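Local coordinates for protein porin B (Pseudomonas putida, PDB 4GEY) that probably forms a beta-barrel channel in the outer membrane for the selective uptake of glucose and related sugars, at residues 184-195 with 206-217; 231-240 with 252-261. The protein carries 2 engineered substitutions. All blocks are in the same frame, centred on the assembly; numbering follows the deposited sequence.

Interactions 1 and 2 are two antiparallel hairpins that follow each other along the chain and stand side by side in the barrel wall, their centres about 11 Å apart. Strands 190-198 and 203-212 make the first, 232-245 and 248-259 the second; strands 203-212 and 232-245 join them. Ile234 N lies 2.8 Å from Phe210 O and Glu238 N 2.8 Å from Gln206 O, both probable hydrogen bonds, so the pairing runs on across four neighbouring strands. Both contacts touch the same detergent molecule on the outer surface, while interaction 1 also carries residues of the glucose pocket, so this stretch of wall probably faces the membrane outside and, at interaction 1, the sugar inside.

Interaction 1. Residues 184-195 with 206-217; sequences YNWPVSQWALRV and QVGAFEQNPSNL. With BGC (beta-D-glucopyranose), chain B; C8E ((hydroxyethyloxy)tri(ethyloxy)octane), chain C.
Trp191 and Glu211 pair in an unusual way: a carboxylate oxygen takes the place of a strand carbonyl. Trp191 N donates to Glu211 OE1 at 2.8 Å, with an N-H...O angle of 162°, while Glu211 N returns an ordinary bond to Trp191 O. With its CG anti to the backbone N (chi1 153°) and the chain extended beyond, the glutamate reaches across to that amide, and its carboxylate lies at a shallow angle to the indole plane. The other oxygen, OE2, is met from above the carboxylate plane by Asn213 ND2 at 3.1 Å; this amide also bonds Ser228 O.

From there the regular ladder Leu193-Ala209 and Val195-Val207 continues, two backbone bonds to each pair. Leu193, Val195, Val207 and Ala209 occupy the detergent-facing side, where Val207 CG1 approaches the detergent carbon C10 at 3.6 Å. On the other face Ala192 CB packs against the CD2 and CE2 side of Phe210, and Arg194 CD lies beside Gln206 OE1. Arg194 pairs with Asp146 and Asp157, and the backbone O of Asp157 receives Gln206 NE2.

Beyond the strands, Leu217 CD2 sits over the centre of the Tyr184 ring, 3.7 Å from the centroid and 6° off its normal, a CH-pi contact. Val188 CG2 meets the same methyl at 4.0 Å. Trp186 O accepts a weak bond from glucose O4 at 3.0 Å. One carboxylate thus ties the Trp191 amide to the Asn213 side chain where the ladder ends, and Leu217 packs the Tyr184 ring beside the sugar-binding residues; any effect on the sugar is at most indirect.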
loop_
_atom_site.group_PDB
_atom_site.type_symbol
_atom_site.label_atom_id
_atom_site.label_comp_id
_atom_site.label_asym_id
_atom_site.label_seq_id
_atom_site.Cartn_x
_atom_site.Cartn_y
_atom_site.Cartn_z
ATOM N N TYR A 184 3.692 5.552 -6.584
ATOM C CA TYR A 184 2.306 5.799 -6.191
ATOM C C TYR A 184 1.412 4.592 -6.440
ATOM O O TYR A 184 1.056 4.301 -7.571
ATOM C CB TYR A 184 1.736 6.981 -6.975
ATOM C CG TYR A 184 2.610 8.218 -7.010
ATOM C CD1 TYR A 184 3.329 8.630 -5.891
ATOM C CD2 TYR A 184 2.705 8.983 -8.163
ATOM C CE1 TYR A 184 4.125 9.768 -5.925
ATOM C CE2 TYR A 184 3.490 10.122 -8.203
ATOM C CZ TYR A 184 4.197 10.506 -7.088
ATOM O OH TYR A 184 4.980 11.632 -7.143
ATOM N N ASN A 185 1.030 3.899 -5.384
ATOM C CA ASN A 185 0.069 2.819 -5.518
ATOM C C ASN A 185 -1.338 3.325 -5.808
ATOM O O ASN A 185 -1.604 4.542 -5.776
ATOM C CB ASN A 185 0.030 1.994 -4.231
ATOM C CG ASN A 185 1.373 1.358 -3.898
ATOM O OD1 ASN A 185 2.051 0.817 -4.766
ATOM N ND2 ASN A 185 1.759 1.426 -2.638
ATOM N N TRP A 186 -2.223 2.365 -6.099
ATOM C CA TRP A 186 -3.672 2.535 -5.967
ATOM C C TRP A 186 -3.937 3.451 -4.781
ATOM O O TRP A 186 -3.539 3.135 -3.665
ATOM C CB TRP A 186 -4.319 1.178 -5.696
ATOM C CG TRP A 186 -5.797 1.237 -5.419
ATOM C CD1 TRP A 186 -6.426 1.876 -4.371
ATOM C CD2 TRP A 186 -6.842 0.621 -6.186
ATOM N NE1 TRP A 186 -7.776 1.712 -4.460
ATOM C CE2 TRP A 186 -8.064 0.938 -5.557
ATOM C CE3 TRP A 186 -6.862 -0.172 -7.345
ATOM C CZ2 TRP A 186 -9.289 0.500 -6.041
ATOM C CZ3 TRP A 186 -8.077 -0.602 -7.830
ATOM C CH2 TRP A 186 -9.278 -0.265 -7.180
ATOM N N PRO A 187 -4.697 4.531 -4.987
ATOM C CA PRO A 187 -5.568 4.752 -6.142
ATOM C C PRO A 187 -5.020 5.714 -7.180
ATOM O O PRO A 187 -5.823 6.196 -7.979
ATOM C CB PRO A 187 -6.778 5.418 -5.497
ATOM C CG PRO A 187 -6.153 6.253 -4.387
ATOM C CD PRO A 187 -4.902 5.557 -3.943
ATOM N N VAL A 188 -3.723 6.014 -7.166
ATOM C CA VAL A 188 -3.152 6.923 -8.158
ATOM C C VAL A 188 -2.817 6.123 -9.411
ATOM O O VAL A 188 -2.337 4.998 -9.311
ATOM C CB VAL A 188 -1.858 7.620 -7.636
ATOM C CG1 VAL A 188 -1.283 8.575 -8.674
ATOM C CG2 VAL A 188 -2.124 8.366 -6.361
ATOM N N SER A 189 -3.075 6.688 -10.587
ATOM C CA SER A 189 -2.634 6.044 -11.824
ATOM C C SER A 189 -1.561 6.875 -12.515
ATOM O O SER A 189 -1.431 8.072 -12.251
ATOM C CB SER A 189 -3.801 5.813 -12.783
ATOM O OG SER A 189 -4.090 6.993 -13.511
ATOM N N GLN A 190 -0.798 6.215 -13.390
ATOM C CA GLN A 190 0.278 6.820 -14.177
ATOM C C GLN A 190 0.408 6.005 -15.445
ATOM O O GLN A 190 0.074 4.815 -15.464
ATOM C CB GLN A 190 1.632 6.703 -13.476
ATOM C CG GLN A 190 1.765 7.398 -12.162
ATOM C CD GLN A 190 2.272 6.462 -11.106
ATOM O OE1 GLN A 190 1.778 5.338 -10.965
ATOM N NE2 GLN A 190 3.279 6.907 -10.359
ATOM N N TRP A 191 0.939 6.621 -16.495
ATOM C CA TRP A 191 1.212 5.871 -17.704
ATOM C C TRP A 191 2.284 4.842 -17.392
ATOM O O TRP A 191 3.286 5.152 -16.745
ATOM C CB TRP A 191 1.638 6.800 -18.844
ATOM C CG TRP A 191 0.504 7.584 -19.426
ATOM C CD1 TRP A 191 0.306 8.926 -19.334
ATOM C CD2 TRP A 191 -0.605 7.066 -20.178
ATOM N NE1 TRP A 191 -0.847 9.284 -19.994
ATOM C CE2 TRP A 191 -1.428 8.159 -20.515
ATOM C CE3 TRP A 191 -0.977 5.787 -20.602
ATOM C CZ2 TRP A 191 -2.598 8.014 -21.260
ATOM C CZ3 TRP A 191 -2.144 5.643 -21.344
ATOM C CH2 TRP A 191 -2.938 6.753 -21.666
ATOM N N ALA A 192 2.067 3.610 -17.826
ATOM C CA ALA A 192 3.002 2.547 -17.493
ATOM C C ALA A 192 3.004 1.417 -18.505
ATOM O O ALA A 192 2.007 1.169 -19.196
ATOM C CB ALA A 192 2.709 2.010 -16.133
ATOM N N LEU A 193 4.155 0.756 -18.589
ATOM C CA LEU A 193 4.345 -0.429 -19.396
ATOM C C LEU A 193 4.981 -1.495 -18.512
ATOM O O LEU A 193 5.995 -1.250 -17.858
ATOM C CB LEU A 193 5.260 -0.110 -20.577
ATOM C CG LEU A 193 5.582 -1.262 -21.538
ATOM C CD1 LEU A 193 4.300 -1.827 -22.152
ATOM C CD2 LEU A 193 6.575 -0.827 -22.618
ATOM N N ARG A 194 4.384 -2.680 -18.480
ATOM C CA ARG A 194 4.903 -3.763 -17.653
ATOM C C ARG A 194 5.026 -5.056 -18.453
ATOM O O ARG A 194 4.032 -5.565 -18.963
ATOM C CB ARG A 194 4.011 -3.985 -16.422
ATOM C CG ARG A 194 4.535 -5.058 -15.491
ATOM C CD ARG A 194 3.532 -6.175 -15.273
ATOM N NE ARG A 194 2.964 -6.676 -16.518
ATOM C CZ ARG A 194 1.947 -7.530 -16.577
ATOM N NH1 ARG A 194 1.399 -7.978 -15.460
ATOM N NH2 ARG A 194 1.481 -7.932 -17.746
ATOM N N VAL A 195 6.242 -5.586 -18.556
ATOM C CA VAL A 195 6.492 -6.815 -19.323
ATOM C C VAL A 195 6.818 -7.977 -18.382
ATOM O O VAL A 195 7.628 -7.845 -17.459
ATOM C CB VAL A 195 7.623 -6.639 -20.377
ATOM C CG1 VAL A 195 7.882 -7.930 -21.095
ATOM C CG2 VAL A 195 7.271 -5.555 -21.389
ATOM N N GLN A 206 9.822 -9.976 -14.112
ATOM C CA GLN A 206 9.129 -8.844 -14.723
ATOM C C GLN A 206 9.858 -7.544 -14.492
ATOM O O GLN A 206 10.560 -7.371 -13.489
ATOM C CB GLN A 206 7.700 -8.726 -14.199
ATOM C CG GLN A 206 7.568 -8.478 -12.715
ATOM C CD GLN A 206 6.109 -8.276 -12.330
ATOM O OE1 GLN A 206 5.233 -8.243 -13.200
ATOM N NE2 GLN A 206 5.837 -8.139 -11.030
ATOM N N VAL A 207 9.676 -6.628 -15.431
ATOM C CA VAL A 207 10.272 -5.302 -15.350
ATOM C C VAL A 207 9.213 -4.344 -15.862
ATOM O O VAL A 207 8.331 -4.745 -16.623
ATOM C CB VAL A 207 11.574 -5.204 -16.204
ATOM C CG1 VAL A 207 11.307 -5.598 -17.647
ATOM C CG2 VAL A 207 12.179 -3.807 -16.140
ATOM N N GLY A 208 9.276 -3.092 -15.431
ATOM C CA GLY A 208 8.308 -2.109 -15.871
ATOM C C GLY A 208 8.908 -0.727 -15.999
ATOM O O GLY A 208 10.006 -0.465 -15.519
ATOM N N ALA A 209 8.178 0.159 -16.664
ATOM C CA ALA A 209 8.570 1.558 -16.754
ATOM C C ALA A 209 7.340 2.423 -16.477
ATOM O O ALA A 209 6.359 2.382 -17.223
ATOM C CB ALA A 209 9.156 1.858 -18.115
ATOM N N PHE A 210 7.391 3.183 -15.386
ATOM C CA PHE A 210 6.271 4.021 -14.967
ATOM C C PHE A 210 6.638 5.487 -15.086
ATOM O O PHE A 210 7.697 5.917 -14.615
ATOM C CB PHE A 210 5.876 3.724 -13.517
ATOM C CG PHE A 210 5.345 2.341 -13.304
ATOM C CD1 PHE A 210 6.197 1.243 -13.315
ATOM C CD2 PHE A 210 3.999 2.134 -13.081
ATOM C CE1 PHE A 210 5.696 -0.032 -13.122
ATOM C CE2 PHE A 210 3.497 0.860 -12.895
ATOM C CZ PHE A 210 4.345 -0.221 -12.913
ATOM N N GLU A 211 5.770 6.246 -15.742
ATOM C CA GLU A 211 5.886 7.684 -15.736
ATOM C C GLU A 211 5.902 8.105 -14.274
ATOM O O GLU A 211 5.085 7.639 -13.488
ATOM C CB GLU A 211 4.683 8.296 -16.442
ATOM C CG GLU A 211 4.338 9.688 -15.976
ATOM C CD GLU A 211 2.950 10.099 -16.395
ATOM O OE1 GLU A 211 2.064 9.214 -16.458
ATOM O OE2 GLU A 211 2.750 11.306 -16.667
ATOM N N GLN A 212 6.853 8.954 -13.904
ATOM C CA GLN A 212 6.956 9.438 -12.537
ATOM C C GLN A 212 6.703 10.949 -12.569
ATOM O O GLN A 212 7.504 11.726 -13.103
ATOM C CB GLN A 212 8.300 9.006 -11.913
ATOM C CG GLN A 212 9.111 10.051 -11.163
ATOM C CD GLN A 212 8.400 10.630 -9.956
ATOM O OE1 GLN A 212 7.396 10.086 -9.484
ATOM N NE2 GLN A 212 8.917 11.759 -9.453
ATOM N N ASN A 213 5.550 11.341 -12.032
ATOM C CA ASN A 213 4.979 12.666 -12.274
ATOM C C ASN A 213 4.165 13.138 -11.080
ATOM O O ASN A 213 2.968 12.882 -11.019
ATOM C CB ASN A 213 4.069 12.596 -13.508
ATOM C CG ASN A 213 3.468 13.948 -13.896
ATOM O OD1 ASN A 213 3.558 14.938 -13.160
ATOM N ND2 ASN A 213 2.839 13.983 -15.069
ATOM N N PRO A 214 4.812 13.845 -10.137
ATOM C CA PRO A 214 4.229 14.316 -8.868
ATOM C C PRO A 214 2.918 15.076 -9.029
ATOM O O PRO A 214 2.116 15.084 -8.099
ATOM C CB PRO A 214 5.292 15.266 -8.321
ATOM C CG PRO A 214 6.551 14.793 -8.913
ATOM C CD PRO A 214 6.216 14.258 -10.283
ATOM N N SER A 215 2.698 15.698 -10.184
ATOM C CA SER A 215 1.455 16.416 -10.409
ATOM C C SER A 215 0.230 15.485 -10.393
ATOM O O SER A 215 -0.896 15.940 -10.190
ATOM C CB SER A 215 1.514 17.238 -11.701
ATOM O OG SER A 215 1.105 16.465 -12.813
ATOM N N ASN A 216 0.449 14.187 -10.597
ATOM C CA ASN A 216 -0.618 13.199 -10.415
ATOM C C ASN A 216 -1.202 13.215 -9.006
ATOM O O ASN A 216 -2.329 12.802 -8.805
ATOM C CB ASN A 216 -0.130 11.791 -10.733
ATOM C CG ASN A 216 -0.337 11.418 -12.187
ATOM O OD1 ASN A 216 -1.447 11.547 -12.726
ATOM N ND2 ASN A 216 0.734 10.946 -12.837
ATOM N N LEU A 217 -0.429 13.701 -8.037
ATOM C CA LEU A 217 -0.874 13.754 -6.652
ATOM C C LEU A 217 -1.808 14.940 -6.385
ATOM O O LEU A 217 -2.627 14.890 -5.474
ATOM C CB LEU A 217 0.328 13.790 -5.700
ATOM C CG LEU A 217 1.282 12.589 -5.731
ATOM C CD1 LEU A 217 2.390 12.728 -4.696
ATOM C CD2 LEU A 217 0.549 11.261 -5.557
HETATM C C2 BGC B . -3.650 5.188 0.920
HETATM C C3 BGC B . -3.504 3.835 0.598
HETATM C C4 BGC B . -2.778 3.642 -0.655
HETATM C C5 BGC B . -1.387 4.346 -0.675
HETATM C C6 BGC B . -0.781 4.395 -1.889
HETATM C C1 BGC B . -2.382 5.850 1.087
HETATM O O1 BGC B . -2.621 7.178 1.390
HETATM O O2 BGC B . -4.422 5.296 2.161
HETATM O O3 BGC B . -4.839 3.226 0.526
HETATM O O4 BGC B . -2.655 2.268 -0.893
HETATM O O5 BGC B . -1.622 5.758 -0.144
HETATM O O6 BGC B . -1.188 5.336 -2.824
HETATM C C1 C8E C . 16.902 -8.345 -8.288
HETATM C C2 C8E C . 15.771 -8.240 -9.293
HETATM C C3 C8E C . 15.693 -9.546 -10.073
HETATM C C4 C8E C . 15.837 -9.314 -11.572
HETATM C C5 C8E C . 14.700 -9.963 -12.349
HETATM C C6 C8E C . 14.145 -8.979 -13.376
HETATM C C7 C8E C . 14.438 -9.443 -14.796
HETATM C C8 C8E C . 13.711 -8.614 -15.851
HETATM O O9 C8E C . 12.755 -9.424 -16.511
HETATM C C10 C8E C . 12.519 -9.023 -17.851
HETATM C C11 C8E C . 11.374 -9.816 -18.484
HETATM O O12 C8E C . 11.477 -9.782 -19.896
#

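Interaction 2. Residues 231-240 with 252-261; sequences KGAIMPMEAV and YRLGYYYSTA. Engineered in segment 231-240: Met235 (natural residue Leu), Met237 (natural residue Val). With C8E ((hydroxyethyloxy)tri(ethyloxy)octane), chain C.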
loop_
_atom_site.group_PDB
_atom_site.type_symbol
_atom_site.label_atom_id
_atom_site.label_comp_id
_atom_site.label_asym_id
_atom_site.label_seq_id
_atom_site.Cartn_x
_atom_site.Cartn_y
_atom_site.Cartn_z
ATOM N N LYS A 231 8.818 13.994 -14.202
ATOM C CA LYS A 231 10.158 14.306 -13.707
ATOM C C LYS A 231 11.183 13.243 -14.106
ATOM O O LYS A 231 12.387 13.455 -13.993
ATOM C CB LYS A 231 10.154 14.524 -12.185
ATOM C CG LYS A 231 9.323 15.738 -11.704
ATOM C CD LYS A 231 9.749 17.030 -12.401
ATOM C CE LYS A 231 8.924 18.234 -11.957
ATOM N NZ LYS A 231 9.134 19.438 -12.833
ATOM N N GLY A 232 10.688 12.122 -14.611
ATOM C CA GLY A 232 11.508 10.966 -14.891
ATOM C C GLY A 232 10.666 9.704 -14.936
ATOM O O GLY A 232 9.464 9.754 -15.156
ATOM N N ALA A 233 11.305 8.564 -14.710
ATOM C CA ALA A 233 10.652 7.272 -14.843
ATOM C C ALA A 233 11.027 6.409 -13.659
ATOM O O ALA A 233 12.146 6.500 -13.157
ATOM C CB ALA A 233 11.108 6.598 -16.143
ATOM N N ILE A 234 10.107 5.572 -13.206
ATOM C CA ILE A 234 10.477 4.536 -12.246
ATOM C C ILE A 234 10.540 3.192 -12.942
ATOM O O ILE A 234 9.658 2.822 -13.708
ATOM C CB ILE A 234 9.517 4.434 -11.044
ATOM C CG1 ILE A 234 9.524 5.740 -10.241
ATOM C CG2 ILE A 234 9.894 3.226 -10.161
ATOM C CD1 ILE A 234 8.669 5.686 -8.989
HETATM N N MSE A 235 11.606 2.465 -12.675
HETATM C CA MSE A 235 11.859 1.224 -13.364
HETATM C C MSE A 235 12.008 0.115 -12.332
HETATM O O MSE A 235 13.096 -0.102 -11.816
HETATM C CB MSE A 235 13.142 1.377 -14.160
HETATM C CG MSE A 235 13.504 0.191 -15.004
HETATM SE SE MSE A 235 15.380 0.332 -15.531
HETATM C CE MSE A 235 16.242 -0.710 -14.109
ATOM N N PRO A 236 10.906 -0.568 -12.002
ATOM C CA PRO A 236 10.985 -1.693 -11.066
ATOM C C PRO A 236 11.305 -2.999 -11.771
ATOM O O PRO A 236 10.892 -3.167 -12.921
ATOM C CB PRO A 236 9.569 -1.758 -10.481
ATOM C CG PRO A 236 8.708 -1.215 -11.530
ATOM C CD PRO A 236 9.518 -0.216 -12.325
HETATM N N MSE A 237 12.038 -3.888 -11.099
HETATM C CA MSE A 237 12.278 -5.261 -11.579
HETATM C C MSE A 237 11.913 -6.241 -10.476
HETATM O O MSE A 237 12.025 -5.917 -9.296
HETATM C CB MSE A 237 13.747 -5.478 -11.937
HETATM C CG MSE A 237 14.364 -4.371 -12.738
HETATM SE SE MSE A 237 16.317 -4.505 -12.764
HETATM C CE MSE A 237 16.499 -6.132 -13.839
ATOM N N GLU A 238 11.505 -7.445 -10.839
ATOM C CA GLU A 238 11.075 -8.383 -9.811
ATOM C C GLU A 238 11.122 -9.833 -10.242
ATOM O O GLU A 238 10.882 -10.161 -11.403
ATOM C CB GLU A 238 9.658 -8.047 -9.356
ATOM C CG GLU A 238 9.302 -8.577 -7.989
ATOM C CD GLU A 238 7.929 -8.114 -7.544
ATOM O OE1 GLU A 238 7.086 -7.810 -8.423
ATOM O OE2 GLU A 238 7.698 -8.042 -6.321
ATOM N N ALA A 239 11.434 -10.697 -9.289
ATOM C CA ALA A 239 11.313 -12.130 -9.478
ATOM C C ALA A 239 10.307 -12.608 -8.450
ATOM O O ALA A 239 10.378 -12.213 -7.284
ATOM C CB ALA A 239 12.659 -12.814 -9.284
ATOM N N VAL A 240 9.355 -13.430 -8.886
ATOM C CA VAL A 240 8.287 -13.906 -8.010
ATOM C C VAL A 240 8.174 -15.427 -8.075
ATOM O O VAL A 240 7.778 -15.995 -9.096
ATOM C CB VAL A 240 6.939 -13.233 -8.348
ATOM C CG1 VAL A 240 5.797 -13.864 -7.576
ATOM C CG2 VAL A 240 7.005 -11.738 -8.073
ATOM N N TYR A 252 7.130 -15.870 -2.913
ATOM C CA TYR A 252 8.313 -15.120 -2.517
ATOM C C TYR A 252 8.710 -14.144 -3.614
ATOM O O TYR A 252 8.837 -14.532 -4.767
ATOM C CB TYR A 252 9.464 -16.080 -2.170
ATOM C CG TYR A 252 9.095 -17.050 -1.070
ATOM C CD1 TYR A 252 8.448 -18.241 -1.365
ATOM C CD2 TYR A 252 9.359 -16.764 0.262
ATOM C CE1 TYR A 252 8.090 -19.121 -0.386
ATOM C CE2 TYR A 252 9.004 -17.651 1.263
ATOM C CZ TYR A 252 8.368 -18.826 0.923
ATOM O OH TYR A 252 7.991 -19.726 1.884
ATOM N N ARG A 253 8.888 -12.880 -3.245
ATOM C CA ARG A 253 9.220 -11.819 -4.190
ATOM C C ARG A 253 10.542 -11.187 -3.849
ATOM O O ARG A 253 10.790 -10.874 -2.684
ATOM C CB ARG A 253 8.188 -10.691 -4.139
ATOM C CG ARG A 253 6.763 -11.093 -4.453
ATOM C CD ARG A 253 5.924 -9.871 -4.745
ATOM N NE ARG A 253 4.594 -10.239 -5.211
ATOM C CZ ARG A 253 4.113 -9.978 -6.422
ATOM N NH1 ARG A 253 4.844 -9.324 -7.313
ATOM N NH2 ARG A 253 2.882 -10.369 -6.727
ATOM N N LEU A 254 11.373 -10.971 -4.863
ATOM C CA LEU A 254 12.594 -10.199 -4.688
ATOM C C LEU A 254 12.652 -9.157 -5.799
ATOM O O LEU A 254 12.501 -9.491 -6.977
ATOM C CB LEU A 254 13.831 -11.102 -4.707
ATOM C CG LEU A 254 15.203 -10.421 -4.840
ATOM C CD1 LEU A 254 15.668 -9.773 -3.547
ATOM C CD2 LEU A 254 16.230 -11.407 -5.304
ATOM N N GLY A 255 12.850 -7.892 -5.426
ATOM C CA GLY A 255 12.814 -6.810 -6.396
ATOM C C GLY A 255 13.757 -5.644 -6.159
ATOM O O GLY A 255 14.333 -5.477 -5.082
ATOM N N TYR A 256 13.891 -4.821 -7.192
ATOM C CA TYR A 256 14.742 -3.642 -7.174
ATOM C C TYR A 256 14.016 -2.556 -7.975
ATOM O O TYR A 256 13.341 -2.855 -8.960
ATOM C CB TYR A 256 16.106 -3.987 -7.790
ATOM C CG TYR A 256 16.963 -2.796 -8.154
ATOM C CD1 TYR A 256 17.824 -2.216 -7.223
ATOM C CD2 TYR A 256 16.915 -2.250 -9.430
ATOM C CE1 TYR A 256 18.597 -1.116 -7.556
ATOM C CE2 TYR A 256 17.679 -1.155 -9.766
ATOM C CZ TYR A 256 18.524 -0.594 -8.837
ATOM O OH TYR A 256 19.298 0.492 -9.193
ATOM N N TYR A 257 14.112 -1.304 -7.544
ATOM C CA TYR A 257 13.565 -0.201 -8.342
ATOM C C TYR A 257 14.638 0.849 -8.608
ATOM O O TYR A 257 15.567 1.028 -7.811
ATOM C CB TYR A 257 12.350 0.464 -7.670
ATOM C CG TYR A 257 12.666 1.091 -6.335
ATOM C CD1 TYR A 257 13.107 2.398 -6.248
ATOM C CD2 TYR A 257 12.541 0.368 -5.166
ATOM C CE1 TYR A 257 13.419 2.966 -5.037
ATOM C CE2 TYR A 257 12.845 0.934 -3.941
ATOM C CZ TYR A 257 13.287 2.232 -3.888
ATOM O OH TYR A 257 13.600 2.796 -2.678
ATOM N N TYR A 258 14.486 1.548 -9.727
ATOM C CA TYR A 258 15.379 2.638 -10.076
ATOM C C TYR A 258 14.538 3.781 -10.621
ATOM O O TYR A 258 13.648 3.574 -11.449
ATOM C CB TYR A 258 16.429 2.193 -11.098
ATOM C CG TYR A 258 17.442 3.267 -11.426
ATOM C CD1 TYR A 258 18.554 3.488 -10.607
ATOM C CD2 TYR A 258 17.300 4.062 -12.559
ATOM C CE1 TYR A 258 19.484 4.473 -10.915
ATOM C CE2 TYR A 258 18.223 5.054 -12.860
ATOM C CZ TYR A 258 19.307 5.249 -12.038
ATOM O OH TYR A 258 20.216 6.233 -12.355
ATOM N N SER A 259 14.815 4.985 -10.141
ATOM C CA SER A 259 14.006 6.130 -10.495
ATOM C C SER A 259 14.859 7.199 -11.127
ATOM O O SER A 259 15.816 7.656 -10.525
ATOM C CB SER A 259 13.329 6.694 -9.253
ATOM O OG SER A 259 12.594 7.866 -9.572
ATOM N N THR A 260 14.487 7.623 -12.328
ATOM C CA THR A 260 15.330 8.517 -13.106
ATOM C C THR A 260 15.106 9.995 -12.822
ATOM O O THR A 260 15.699 10.846 -13.467
ATOM C CB THR A 260 15.176 8.245 -14.611
ATOM O OG1 THR A 260 13.862 8.630 -15.045
ATOM C CG2 THR A 260 15.393 6.765 -14.898
ATOM N N ALA A 261 14.259 10.305 -11.852
ATOM C CA ALA A 261 14.000 11.702 -11.501
ATOM C C ALA A 261 15.002 12.244 -10.466
ATOM O O ALA A 261 15.576 11.481 -9.689
ATOM C CB ALA A 261 12.573 11.867 -11.012
HETATM C C1 C8E C . 16.902 -8.345 -8.288
HETATM C C2 C8E C . 15.771 -8.240 -9.293
HETATM C C3 C8E C . 15.693 -9.546 -10.073
HETATM C C4 C8E C . 15.837 -9.314 -11.572
HETATM C C5 C8E C . 14.700 -9.963 -12.349
HETATM C C6 C8E C . 14.145 -8.979 -13.376
HETATM C C7 C8E C . 14.438 -9.443 -14.796
HETATM C C8 C8E C . 13.711 -8.614 -15.851
HETATM O O9 C8E C . 12.755 -9.424 -16.511
HETATM C C10 C8E C . 12.519 -9.023 -17.851
HETATM C C11 C8E C . 11.374 -9.816 -18.484
HETATM O O12 C8E C . 11.477 -9.782 -19.896
#
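Arg253 and Glu238 supply the ionic part of this contact, a salt bridge with NH1 2.9 Å from OE1. Both NH1 hydrogen bonds, to OE1 and OE2, are weak, and the carboxylate and guanidinium planes stand 45° apart, so the groups do not meet as a flat two-pronged pair. Glu238 is extended, its CG anti to the backbone N (chi1 -158°), which carries the carboxylate to the arginine's edge. OE1 also accepts from Gln206 NE2, and OE2 from Trp292 NE1 and Asn159 N, while Arg253 NE turns to Glu251. An alanine in place of Arg253 is likely to deprive the buried Glu238 of its cationic mate and uncover Val240.

Packing contacts flank this pair. Val240 lies alongside Arg253, its CG2 over one guanidinium face and, in the aliphatic part of the contact, 3.7 Å from the arginine's CG. On the opposite face of the sheet, the engineered selenomethionine Met237 lies beside Tyr256 and points the same way, its SE 5.3 Å from the ring centroid in an oblique Met-aromatic contact; its CE touches detergent carbon C6 at 3.7 Å. The Tyr256 ring also meets Trp291 edge-to-face.

Backbone bonds join Met235 with Tyr258, Met237 with Tyr256 and Ala239 with Leu254 in both directions, as at Ala239 N to Leu254 O, 2.8 Å. At the far end Thr260 OG1 stands in for a carbonyl, accepting from Ala233 N. Strand axes 167° apart, with detergent-facing and buried residues alternating, are typical of a porin barrel hairpin; at the start of strand 232-245, Lys231 and Gly232 both face Gln212 of the preceding strand, a classic beta bulge.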